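Local coordinates for protein bradyzoite surface antigen BSR4 (Toxoplasma gondii, PDB 2JKS) that is a surface antigen of the bradyzoite stage, a member of the SAG1-related superfamily with two SRS domains, and can bind zinc ions, at residues M191-C202 with T253-L264. Residues are numbered along the deposited sequence; the frame is centred on the assembly and turned at random.
Sequences MSTEKNTLTINC and TSATLTIPQTDL. With ZN (zinc ion), chain E.
Two neighbouring antiparallel strands of the second SRS domain, 197-201 and 254-258, pair in one sheet of its beta sandwich. Leu198 with Leu257 and Ile200 with Ala255 are hydrogen-bonded pairs, and Ile259 N to Asn196 O and Cys202 N to Thr253 O continue the bonding at the two ends. On the polar face, the OG1 atoms of Thr199 and Thr256 meet at 2.9 Å, and Ser254 OG donates to Asn201 OD1 over 2.6 Å, tilted 27° from the carbonyl plane. With CG between backbone N and carbonyl carbon (chi1 65°), the Asn196 amide sends ND2 to Ile259 O (2.9 Å), above that carbonyl's plane. Beyond it, the extended Gln261 gives NE2 to Thr193 O at 2.9 Å, and a water links Thr193 OG1 with Gln261 O. Across the sandwich, Met191, ending strand 187-191 of the facing sheet, presses CE against Ile259 CD1 at a tight 3.5 Å; Leu198 and Leu257 reach Phe271 of that sheet, to which the Cys202-Cys275 disulfide ties the strand. Leu264 CD1 packs 3.6 Å from Thr193 CA; Glu194 points away, binding zinc with His312 of a probable tag. Side-chain bonds at non-hydrogen-bonded pairs thus supplement the backbone bonds on the partly exposed face, while apolar side chains pack inward.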
# COMPACT_ATOMS: atom_id res chain seq x y z
N MET A 191 -5.81 -24.42 9.84
CA MET A 191 -7.21 -24.61 10.20
C MET A 191 -7.32 -25.93 10.95
O MET A 191 -6.55 -26.88 10.73
CB MET A 191 -8.15 -24.61 8.98
CG MET A 191 -8.10 -23.30 8.11
SD MET A 191 -9.18 -23.38 6.66
CE MET A 191 -10.82 -23.27 7.39
N SER A 192 -8.25 -25.98 11.86
CA SER A 192 -8.42 -27.17 12.73
C SER A 192 -9.76 -26.96 13.39
O SER A 192 -10.46 -25.96 13.12
CB SER A 192 -7.26 -27.26 13.78
OG SER A 192 -7.20 -26.07 14.61
N THR A 193 -10.17 -27.91 14.22
CA THR A 193 -11.43 -27.82 14.91
C THR A 193 -11.68 -26.45 15.55
O THR A 193 -12.74 -25.89 15.33
CB THR A 193 -11.57 -28.95 15.99
OG1 THR A 193 -11.37 -30.22 15.34
CG2 THR A 193 -12.97 -29.00 16.55
N GLU A 194 -10.73 -25.95 16.34
CA GLU A 194 -10.89 -24.68 17.06
C GLU A 194 -10.72 -23.45 16.17
O GLU A 194 -11.15 -22.34 16.56
CB GLU A 194 -9.87 -24.58 18.18
CG GLU A 194 -10.06 -25.64 19.27
CD GLU A 194 -8.83 -25.80 20.13
OE1 GLU A 194 -8.10 -24.83 20.45
OE2 GLU A 194 -8.55 -26.92 20.50
N LYS A 195 -10.06 -23.65 15.03
CA LYS A 195 -9.79 -22.56 14.10
C LYS A 195 -10.34 -22.96 12.75
O LYS A 195 -9.57 -23.24 11.87
CB LYS A 195 -8.28 -22.32 13.91
CG LYS A 195 -7.42 -22.62 15.05
CD LYS A 195 -7.05 -21.38 15.70
CE LYS A 195 -5.92 -20.66 14.88
NZ LYS A 195 -6.24 -19.19 14.85
N ASN A 196 -11.66 -23.04 12.63
CA ASN A 196 -12.29 -23.68 11.48
C ASN A 196 -12.73 -22.67 10.42
O ASN A 196 -13.43 -23.03 9.49
CB ASN A 196 -13.48 -24.53 11.94
CG ASN A 196 -14.59 -23.68 12.55
OD1 ASN A 196 -14.28 -22.77 13.28
ND2 ASN A 196 -15.85 -23.93 12.19
N THR A 197 -12.27 -21.42 10.54
CA THR A 197 -12.55 -20.41 9.51
C THR A 197 -11.30 -19.84 8.83
O THR A 197 -10.23 -19.93 9.34
CB THR A 197 -13.41 -19.26 10.02
OG1 THR A 197 -12.63 -18.45 10.90
CG2 THR A 197 -14.63 -19.80 10.77
N LEU A 198 -11.49 -19.26 7.65
CA LEU A 198 -10.44 -18.59 6.93
C LEU A 198 -11.09 -17.41 6.20
O LEU A 198 -11.98 -17.62 5.41
CB LEU A 198 -9.89 -19.57 5.89
CG LEU A 198 -8.80 -18.98 5.00
CD1 LEU A 198 -7.56 -18.45 5.77
CD2 LEU A 198 -8.42 -20.04 3.88
N THR A 199 -10.59 -16.20 6.43
CA THR A 199 -11.04 -15.02 5.68
C THR A 199 -9.89 -14.49 4.87
O THR A 199 -8.81 -14.25 5.42
CB THR A 199 -11.52 -13.91 6.61
OG1 THR A 199 -12.56 -14.44 7.45
CG2 THR A 199 -12.06 -12.68 5.80
N ILE A 200 -10.15 -14.27 3.59
CA ILE A 200 -9.20 -13.64 2.71
C ILE A 200 -9.73 -12.31 2.24
O ILE A 200 -10.80 -12.24 1.64
CB ILE A 200 -8.94 -14.52 1.47
CG1 ILE A 200 -8.64 -15.99 1.86
CG2 ILE A 200 -7.82 -13.91 0.56
CD1 ILE A 200 -7.38 -16.21 2.63
N ASN A 201 -9.00 -11.25 2.59
CA ASN A 201 -9.33 -9.91 2.12
C ASN A 201 -8.33 -9.47 1.04
O ASN A 201 -7.13 -9.23 1.34
CB ASN A 201 -9.36 -8.92 3.26
CG ASN A 201 -10.44 -9.25 4.29
OD1 ASN A 201 -11.57 -9.65 3.95
ND2 ASN A 201 -10.09 -9.13 5.56
N CYS A 202 -8.81 -9.41 -0.22
CA CYS A 202 -7.93 -8.93 -1.29
C CYS A 202 -7.90 -7.38 -1.43
O CYS A 202 -6.96 -6.85 -2.00
CB CYS A 202 -8.28 -9.53 -2.67
SG CYS A 202 -8.27 -11.34 -2.72
N THR A 253 -14.28 -9.11 -3.24
CA THR A 253 -12.82 -9.18 -3.08
C THR A 253 -12.45 -9.76 -1.68
O THR A 253 -11.27 -9.90 -1.37
CB THR A 253 -12.11 -7.81 -3.24
OG1 THR A 253 -12.69 -6.88 -2.32
CG2 THR A 253 -12.25 -7.28 -4.69
N SER A 254 -13.47 -10.04 -0.85
CA SER A 254 -13.28 -10.78 0.41
C SER A 254 -14.19 -12.00 0.42
O SER A 254 -15.31 -11.94 -0.10
CB SER A 254 -13.60 -9.92 1.62
OG SER A 254 -12.67 -8.85 1.72
N ALA A 255 -13.69 -13.12 0.93
CA ALA A 255 -14.53 -14.31 1.18
C ALA A 255 -14.04 -15.08 2.43
O ALA A 255 -12.86 -15.04 2.80
CB ALA A 255 -14.55 -15.25 -0.07
N THR A 256 -14.98 -15.78 3.06
CA THR A 256 -14.70 -16.51 4.28
C THR A 256 -15.12 -17.96 4.13
O THR A 256 -16.30 -18.26 3.87
CB THR A 256 -15.45 -15.87 5.47
OG1 THR A 256 -14.93 -14.56 5.72
CG2 THR A 256 -15.35 -16.77 6.72
N LEU A 257 -14.17 -18.85 4.35
CA LEU A 257 -14.47 -20.28 4.39
C LEU A 257 -14.70 -20.70 5.85
O LEU A 257 -13.94 -20.30 6.73
CB LEU A 257 -13.28 -21.06 3.80
CG LEU A 257 -13.34 -22.59 3.92
CD1 LEU A 257 -14.43 -23.15 3.05
CD2 LEU A 257 -11.97 -23.19 3.52
N THR A 258 -15.80 -21.42 6.11
CA THR A 258 -16.10 -22.00 7.43
C THR A 258 -16.30 -23.47 7.22
O THR A 258 -17.25 -23.88 6.52
CB THR A 258 -17.38 -21.40 8.06
OG1 THR A 258 -17.23 -19.98 8.13
CG2 THR A 258 -17.64 -22.00 9.46
N ILE A 259 -15.38 -24.28 7.73
CA ILE A 259 -15.52 -25.72 7.69
C ILE A 259 -16.29 -26.10 8.96
O ILE A 259 -15.76 -25.90 10.02
CB ILE A 259 -14.14 -26.46 7.70
CG1 ILE A 259 -13.31 -26.11 6.44
CG2 ILE A 259 -14.33 -27.94 7.79
CD1 ILE A 259 -11.82 -26.49 6.62
N PRO A 260 -17.52 -26.66 8.83
CA PRO A 260 -18.27 -27.06 10.04
C PRO A 260 -17.40 -27.97 10.94
O PRO A 260 -16.61 -28.81 10.45
CB PRO A 260 -19.49 -27.80 9.46
CG PRO A 260 -19.64 -27.26 8.07
CD PRO A 260 -18.29 -26.91 7.60
N GLN A 261 -17.45 -27.75 12.25
CA GLN A 261 -16.39 -28.35 13.09
C GLN A 261 -16.32 -29.87 13.07
O GLN A 261 -15.27 -30.42 13.31
CB GLN A 261 -16.44 -27.83 14.53
CG GLN A 261 -16.28 -26.33 14.61
CD GLN A 261 -16.43 -25.77 15.99
OE1 GLN A 261 -17.53 -25.72 16.54
NE2 GLN A 261 -15.33 -25.30 16.56
N THR A 262 -17.42 -30.53 12.80
CA THR A 262 -17.46 -31.98 12.67
C THR A 262 -17.10 -32.50 11.27
O THR A 262 -17.09 -33.72 11.03
CB THR A 262 -18.86 -32.54 13.07
OG1 THR A 262 -19.87 -32.03 12.18
CG2 THR A 262 -19.21 -32.14 14.53
N ASP A 263 -16.78 -31.58 10.36
CA ASP A 263 -16.55 -31.93 8.93
C ASP A 263 -15.09 -31.79 8.46
O ASP A 263 -14.83 -31.82 7.26
CB ASP A 263 -17.40 -31.02 8.05
CG ASP A 263 -18.88 -31.38 8.05
OD1 ASP A 263 -19.26 -32.46 8.50
OD2 ASP A 263 -19.67 -30.56 7.56
N LEU A 264 -14.18 -31.58 9.40
CA LEU A 264 -12.75 -31.54 9.16
C LEU A 264 -12.30 -32.93 8.69
O LEU A 264 -12.88 -33.95 9.11
CB LEU A 264 -12.00 -31.09 10.42
CG LEU A 264 -12.07 -29.58 10.49
CD1 LEU A 264 -12.73 -29.04 11.76
CD2 LEU A 264 -10.75 -28.88 10.20
ZN ZN E . -10.04 -28.31 21.56
O HOH W 1 -13.51 -32.14 14.17